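Haloacid dehalogenase/epoxide hydrolase family (Corynebacterium glutamicum ATCC 13032, PDB 2PR7) is an uncharacterised haloacid dehalogenase-like protein, probably a hydrolase, that holds a calcium ion in the crystal. Local coordinates at residues Arg22-Asn33 against Gly129-Phe137. Sequence-based numbering, arbitrary orientation. Where two conformers were deposited one is given.
With EDO (1,2-ethanediol), chain D.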
ATOM      1  N   ARG A  22     -11.379   6.429   7.073  1.00 16.21           N
ATOM      2  CA  ARG A  22     -10.918   7.187   5.907  1.00 16.32           C
ATOM      3  C   ARG A  22     -10.145   6.313   4.901  1.00 14.08           C
ATOM      4  O   ARG A  22     -10.397   6.335   3.712  1.00 15.77           O
ATOM      5  CB  ARG A  22     -10.156   8.477   6.301  1.00 18.78           C
ATOM      6  CG  ARG A  22     -10.990   9.486   6.994  1.00 23.71           C
ATOM      7  CD  ARG A  22     -10.140  10.675   7.363  1.00 26.96           C
ATOM      8  NE  ARG A  22      -9.824  11.527   6.211  1.00 23.49           N
ATOM      9  CZ  ARG A  22      -9.110  12.644   6.315  1.00 26.68           C
ATOM     10  NH1 ARG A  22      -8.650  12.991   7.504  1.00 26.79           N
ATOM     11  NH2 ARG A  22      -8.837  13.395   5.247  1.00 26.23           N
ATOM     12  N   TRP A  23      -9.320   5.433   5.401  1.00 15.80           N
ATOM     13  CA  TRP A  23      -8.567   4.525   4.544  1.00 16.78           C
ATOM     14  C   TRP A  23      -9.489   3.525   3.884  1.00 16.73           C
ATOM     15  O   TRP A  23      -9.318   3.237   2.717  1.00 16.61           O
ATOM     16  CB  TRP A  23      -7.571   3.776   5.398  1.00 17.66           C
ATOM     17  CG  TRP A  23      -6.206   4.381   5.299  1.00 16.30           C
ATOM     18  CD1 TRP A  23      -5.513   5.011   6.276  1.00 18.44           C
ATOM     19  CD2 TRP A  23      -5.389   4.458   4.099  1.00 16.16           C
ATOM     20  NE1 TRP A  23      -4.290   5.438   5.776  1.00 21.78           N
ATOM     21  CE2 TRP A  23      -4.184   5.101   4.453  1.00 18.72           C
ATOM     22  CE3 TRP A  23      -5.553   3.982   2.794  1.00 19.21           C
ATOM     23  CZ2 TRP A  23      -3.128   5.307   3.540  1.00 19.92           C
ATOM     24  CZ3 TRP A  23      -4.515   4.175   1.883  1.00 18.11           C
ATOM     25  CH2 TRP A  23      -3.313   4.873   2.249  1.00 19.94           C
ATOM     26  N   ARG A  24     -10.500   3.040   4.602  1.00 17.69           N
ATOM     27  CA  ARG A  24     -11.411   2.066   4.024  1.00 16.16           C
ATOM     28  C   ARG A  24     -12.202   2.662   2.879  1.00 15.16           C
ATOM     29  O   ARG A  24     -12.389   2.057   1.840  1.00 18.05           O
ATOM     30  CB  ARG A  24     -12.327   1.471   5.077  1.00 19.23           C
ATOM     31  CG  ARG A  24     -11.600   0.432   5.910  1.00 26.23           C
ATOM     32  CD  ARG A  24     -12.480  -0.175   6.930  1.00 32.40           C
ATOM     33  NE  ARG A  24     -11.723  -1.146   7.733  1.00 36.55           N
ATOM     34  CZ  ARG A  24     -11.915  -2.465   7.720  1.00 38.20           C
ATOM     35  NH1 ARG A  24     -12.882  -3.018   6.984  1.00 38.29           N
ATOM     36  NH2 ARG A  24     -11.150  -3.230   8.489  1.00 37.71           N
ATOM     37  N   ASN A  25     -12.593   3.918   3.021  1.00 15.61           N
ATOM     38  CA  ASN A  25     -13.308   4.599   1.986  1.00 16.22           C
ATOM     39  C   ASN A  25     -12.378   4.875   0.785  1.00 16.71           C
ATOM     40  O   ASN A  25     -12.802   4.726  -0.366  1.00 17.63           O
ATOM     41  CB  ASN A  25     -13.925   5.901   2.561  1.00 19.04           C
ATOM     42  CG  ASN A  25     -14.717   6.642   1.562  1.00 27.09           C
ATOM     43  OD1 ASN A  25     -15.706   6.122   1.038  1.00 30.60           O
ATOM     44  ND2 ASN A  25     -14.303   7.873   1.264  1.00 28.06           N
ATOM     45  N   LEU A  26     -11.172   5.270   1.052  1.00 17.53           N
ATOM     46  CA  LEU A  26     -10.222   5.527  -0.006  1.00 17.03           C
ATOM     47  C   LEU A  26      -9.917   4.227  -0.800  1.00 16.55           C
ATOM     48  O   LEU A  26      -9.981   4.217  -2.021  1.00 18.18           O
ATOM     49  CB  LEU A  26      -8.942   6.106   0.583  1.00 17.49           C
ATOM     50  CG  LEU A  26      -7.812   6.483  -0.345  1.00 17.78           C
ATOM     51  CD1 LEU A  26      -8.300   7.532  -1.354  1.00 19.56           C
ATOM     52  CD2 LEU A  26      -6.646   6.984   0.511  1.00 21.20           C
ATOM     53  N   LEU A  27      -9.646   3.134  -0.102  1.00 18.54           N
ATOM     54  CA  LEU A  27      -9.353   1.855  -0.748  1.00 19.12           C
ATOM     55  C   LEU A  27     -10.551   1.376  -1.520  1.00 16.35           C
ATOM     56  O   LEU A  27     -10.374   0.765  -2.597  1.00 19.88           O
ATOM     57  CB  LEU A  27      -8.882   0.805   0.257  1.00 18.72           C
ATOM     58  CG  LEU A  27      -7.502   1.052   0.921  1.00 18.61           C
ATOM     59  CD1 LEU A  27      -7.355   0.137   2.131  1.00 18.07           C
ATOM     60  CD2 LEU A  27      -6.384   0.843  -0.100  1.00 19.82           C
ATOM     61  N   ALA A  28     -11.754   1.566  -1.005  1.00 17.69           N
ATOM     62  CA  ALA A  28     -12.943   1.173  -1.747  1.00 19.68           C
ATOM     63  C   ALA A  28     -13.079   1.970  -3.031  1.00 15.81           C
ATOM     64  O   ALA A  28     -13.434   1.410  -4.095  1.00 17.45           O
ATOM     65  CB  ALA A  28     -14.150   1.376  -0.956  1.00 19.60           C
ATOM     66  N   ALA A  29     -12.832   3.262  -2.957  1.00 17.71           N
ATOM     67  CA  ALA A  29     -12.846   4.085  -4.190  1.00 16.66           C
ATOM     68  C   ALA A  29     -11.788   3.659  -5.189  1.00 20.34           C
ATOM     69  O   ALA A  29     -12.048   3.637  -6.375  1.00 20.47           O
ATOM     70  CB  ALA A  29     -12.730   5.603  -3.856  1.00 17.01           C
ATOM     71  N   ALA A  30     -10.623   3.309  -4.703  1.00 19.48           N
ATOM     72  CA  ALA A  30      -9.529   2.890  -5.570  1.00 17.93           C
ATOM     73  C   ALA A  30      -9.930   1.612  -6.276  1.00 18.58           C
ATOM     74  O   ALA A  30      -9.853   1.494  -7.505  1.00 19.71           O
ATOM     75  CB  ALA A  30      -8.315   2.672  -4.771  1.00 19.33           C
ATOM     76  N   LYS A  31     -10.424   0.655  -5.519  1.00 21.31           N
ATOM     77  CA  LYS A  31     -10.872  -0.611  -6.086  0.80 24.44           C
ATOM     78  C   LYS A  31     -11.924  -0.388  -7.202  1.00 22.11           C
ATOM     79  O   LYS A  31     -11.848  -0.995  -8.322  1.00 22.56           O
ATOM     80  CB  LYS A  31     -11.430  -1.492  -4.970  0.80 26.45           C
ATOM     81  CG  LYS A  31     -11.868  -2.895  -5.406  0.80 33.89           C
ATOM     82  CD  LYS A  31     -12.221  -3.758  -4.174  0.80 32.66           C
ATOM     83  CE  LYS A  31     -13.383  -4.697  -4.420  0.80 39.99           C
ATOM     84  NZ  LYS A  31     -13.645  -5.570  -3.227  0.80 44.44           N
ATOM     85  N   LYS A  32     -12.901   0.468  -6.949  1.00 21.13           N
ATOM     86  CA  LYS A  32     -13.951   0.743  -7.954  1.00 21.30           C
ATOM     87  C   LYS A  32     -13.405   1.354  -9.232  1.00 21.24           C
ATOM     88  O   LYS A  32     -13.992   1.192 -10.296  1.00 24.48           O
ATOM     89  CB  LYS A  32     -14.995   1.701  -7.397  1.00 22.46           C
ATOM     90  CG  LYS A  32     -15.887   1.053  -6.332  1.00 30.71           C
ATOM     91  N   ASN A  33     -12.343   2.127  -9.121  1.00 20.78           N
ATOM     92  CA  ASN A  33     -11.664   2.709 -10.267  1.00 18.45           C
ATOM     93  C   ASN A  33     -10.699   1.691 -10.949  1.00 20.13           C
ATOM     94  O   ASN A  33     -10.014   2.027 -11.896  1.00 21.56           O
ATOM     95  CB  ASN A  33     -10.920   3.986  -9.857  1.00 22.13           C
ATOM     96  CG  ASN A  33     -11.817   5.224  -9.801  1.00 29.68           C
ATOM     97  OD1 ASN A  33     -11.825   6.045 -10.728  1.00 35.41           O
ATOM     98  ND2 ASN A  33     -12.551   5.372  -8.708  1.00 24.52           N
ATOM     99  N   GLY A 129      -4.890  12.438  -6.144  1.00 18.72           N
ATOM    100  CA  GLY A 129      -4.413  13.075  -7.375  1.00 17.52           C
ATOM    101  C   GLY A 129      -3.794  12.073  -8.346  1.00 17.30           C
ATOM    102  O   GLY A 129      -4.054  12.132  -9.544  1.00 18.96           O
ATOM    103  N   LEU A 130      -2.995  11.161  -7.826  1.00 17.01           N
ATOM    104  CA  LEU A 130      -2.304  10.154  -8.615  1.00 17.59           C
ATOM    105  C   LEU A 130      -3.267   9.200  -9.309  1.00 22.06           C
ATOM    106  O   LEU A 130      -3.043   8.806 -10.443  1.00 23.88           O
ATOM    107  CB  LEU A 130      -1.347   9.398  -7.731  1.00 18.98           C
ATOM    108  CG  LEU A 130      -0.031  10.111  -7.442  1.00 17.42           C
ATOM    109  CD1 LEU A 130       0.662   9.465  -6.198  1.00 20.67           C
ATOM    110  CD2 LEU A 130       0.907  10.195  -8.651  1.00 17.50           C
ATOM    111  N   PHE A 131      -4.356   8.863  -8.631  1.00 20.48           N
ATOM    112  CA  PHE A 131      -5.332   7.899  -9.155  1.00 22.75           C
ATOM    113  C   PHE A 131      -6.541   8.536  -9.796  1.00 23.61           C
ATOM    114  O   PHE A 131      -7.337   7.835 -10.417  1.00 27.43           O
ATOM    115  CB  PHE A 131      -5.711   6.886  -8.050  1.00 21.77           C
ATOM    116  CG  PHE A 131      -4.569   5.999  -7.687  1.00 21.91           C
ATOM    117  CD1 PHE A 131      -4.134   5.041  -8.590  1.00 25.52           C
ATOM    118  CD2 PHE A 131      -3.887   6.132  -6.502  1.00 25.40           C
ATOM    119  CE1 PHE A 131      -3.049   4.236  -8.295  1.00 24.09           C
ATOM    120  CE2 PHE A 131      -2.791   5.316  -6.211  1.00 24.20           C
ATOM    121  CZ  PHE A 131      -2.393   4.367  -7.112  1.00 23.49           C
ATOM    122  N   GLY A 132      -6.678   9.865  -9.698  1.00 21.77           N
ATOM    123  CA  GLY A 132      -7.812  10.581 -10.302  1.00 20.55           C
ATOM    124  C   GLY A 132      -9.137  10.278  -9.682  1.00 21.53           C
ATOM    125  O   GLY A 132     -10.140  10.293 -10.376  1.00 20.55           O
ATOM    126  N   LEU A 133      -9.131  10.067  -8.381  1.00 22.34           N
ATOM    127  CA  LEU A 133     -10.338   9.761  -7.640  1.00 20.59           C
ATOM    128  C   LEU A 133     -11.148  11.039  -7.454  1.00 25.46           C
ATOM    129  O   LEU A 133     -10.595  12.145  -7.401  1.00 26.99           O
ATOM    130  CB  LEU A 133      -9.999   9.108  -6.307  1.00 20.25           C
ATOM    131  CG  LEU A 133      -9.065   7.911  -6.326  1.00 21.45           C
ATOM    132  CD1 LEU A 133      -8.909   7.407  -4.904  1.00 24.54           C
ATOM    133  CD2 LEU A 133      -9.544   6.788  -7.280  1.00 22.68           C
ATOM    134  N   GLU A 134     -12.458  10.874  -7.373  1.00 26.98           N
ATOM    135  CA  GLU A 134     -13.361  12.007  -7.280  0.50 27.03           C
ATOM    136  C   GLU A 134     -13.880  12.130  -5.847  1.00 29.27           C
ATOM    137  O   GLU A 134     -14.194  11.138  -5.201  1.00 32.66           O
ATOM    138  CB  GLU A 134     -14.500  11.860  -8.291  0.50 28.48           C
ATOM    139  CG  GLU A 134     -14.142  12.316  -9.716  0.50 31.25           C
ATOM    140  N   GLY A 135     -13.921  13.366  -5.353  1.00 27.17           N
ATOM    141  CA  GLY A 135     -14.402  13.660  -4.001  1.00 27.22           C
ATOM    142  C   GLY A 135     -13.314  13.928  -2.978  1.00 26.07           C
ATOM    143  O   GLY A 135     -12.110  13.886  -3.284  1.00 24.91           O
ATOM    144  N   GLU A 136     -13.739  14.223  -1.760  1.00 21.42           N
ATOM    145  CA  GLU A 136     -12.818  14.448  -0.651  1.00 23.69           C
ATOM    146  C   GLU A 136     -12.756  13.196   0.211  1.00 21.13           C
ATOM    147  O   GLU A 136     -13.759  12.716   0.679  1.00 24.87           O
ATOM    148  CB  GLU A 136     -13.269  15.608   0.215  1.00 20.49           C
ATOM    149  CG  GLU A 136     -13.422  16.917  -0.450  1.00 25.47           C
ATOM    150  CD  GLU A 136     -13.945  17.975   0.541  1.00 25.32           C
ATOM    151  OE1 GLU A 136     -13.266  18.158   1.575  1.00 30.64           O
ATOM    152  OE2 GLU A 136     -15.000  18.592   0.277  1.00 26.65           O
ATOM    153  N   PHE A 137     -11.541  12.730   0.476  1.00 19.55           N
ATOM    154  CA  PHE A 137     -11.324  11.521   1.243  1.00 19.50           C
ATOM    155  C   PHE A 137     -10.689  11.818   2.596  1.00 22.64           C
ATOM    156  O   PHE A 137     -10.127  12.911   2.765  1.00 25.03           O
ATOM    157  CB  PHE A 137     -10.448  10.587   0.408  1.00 22.34           C
ATOM    158  CG  PHE A 137     -11.164  10.020  -0.777  1.00 23.06           C
ATOM    159  CD1 PHE A 137     -11.206  10.702  -1.995  1.00 20.69           C
ATOM    160  CD2 PHE A 137     -11.906   8.829  -0.625  1.00 19.56           C
ATOM    161  CE1 PHE A 137     -11.885  10.180  -3.077  1.00 22.12           C
ATOM    162  CE2 PHE A 137     -12.572   8.309  -1.686  1.00 20.75           C
ATOM    163  CZ  PHE A 137     -12.588   8.995  -2.920  1.00 25.04           C
ATOM    164  OXT PHE A 137     -10.792  11.011   3.541  1.00 21.90           O
TER
HETATM  165  C1  EDO D 138      -7.992  -1.127   7.878  1.00 42.14           C
HETATM  166  O1  EDO D 138      -8.984  -0.853   8.872  1.00 35.51           O
HETATM  167  C2  EDO D 138      -7.925   0.129   7.048  1.00 38.11           C
HETATM  168  O2  EDO D 138      -7.135   1.079   7.778  1.00 44.85           O
HETATM  169  O   HOH W   1     -11.914   8.654   2.930  1.00 25.19           O
HETATM  170  O   HOH W   2     -13.725   8.189  -7.497  1.00 41.04           O
HETATM  171  O   HOH W   3     -12.993   8.773 -10.504  1.00 47.21           O
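Arg22 clasps the C-terminal carboxylate of Phe137 side-on, its guanidinium lying nearly coplanar with both bonds: NE reaches OXT at 2.9 Å in a salt bridge with an N-H...O angle of 172°, and NH2 gives a second bond to a lone pair of O. A bend at chi3 (75°) turns the guanidinium edge to the chain end, while NH1 pairs with Asp121 at the start of helix 120-131. One water donates to both OXT and Arg22 O and accepts from Asn25 ND2, tying the carboxylate to helix 17-32 a second time.

Next to this polar end the Phe137 ring packs against both helices, touching Val124 and Val128 of helix 120-131. Leu26 CD1 sits over one face in a CH-pi contact, 4.1 Å from the ring centroid and displaced toward the rim. With CG anti to its backbone N (chi1 -179°), Leu26 carries that methyl to Leu133 CD1 as well, 3.6 Å away. Ala29 is small enough for its CB to come within 3.5 Å of Phe137 CE2. Asn25 ND2 approaches the ring obliquely, 3.2 Å from Phe137 CD2.

Farther along, Leu133 CD2 packs against Asn33 ND2, which turns back onto the last turn of the helix it follows and bonds to Ala29 O at 3.0 Å; Asn33 N approaches that oxygen from the opposite face. Gly132, just past helix 120-131, readily accepts positive phi as the tail begins. The tail thus folds back onto helix 17-32 of the Rossmann-like HAD core, its terminal charge probably balanced only partly by Arg22, which Asp121 shares.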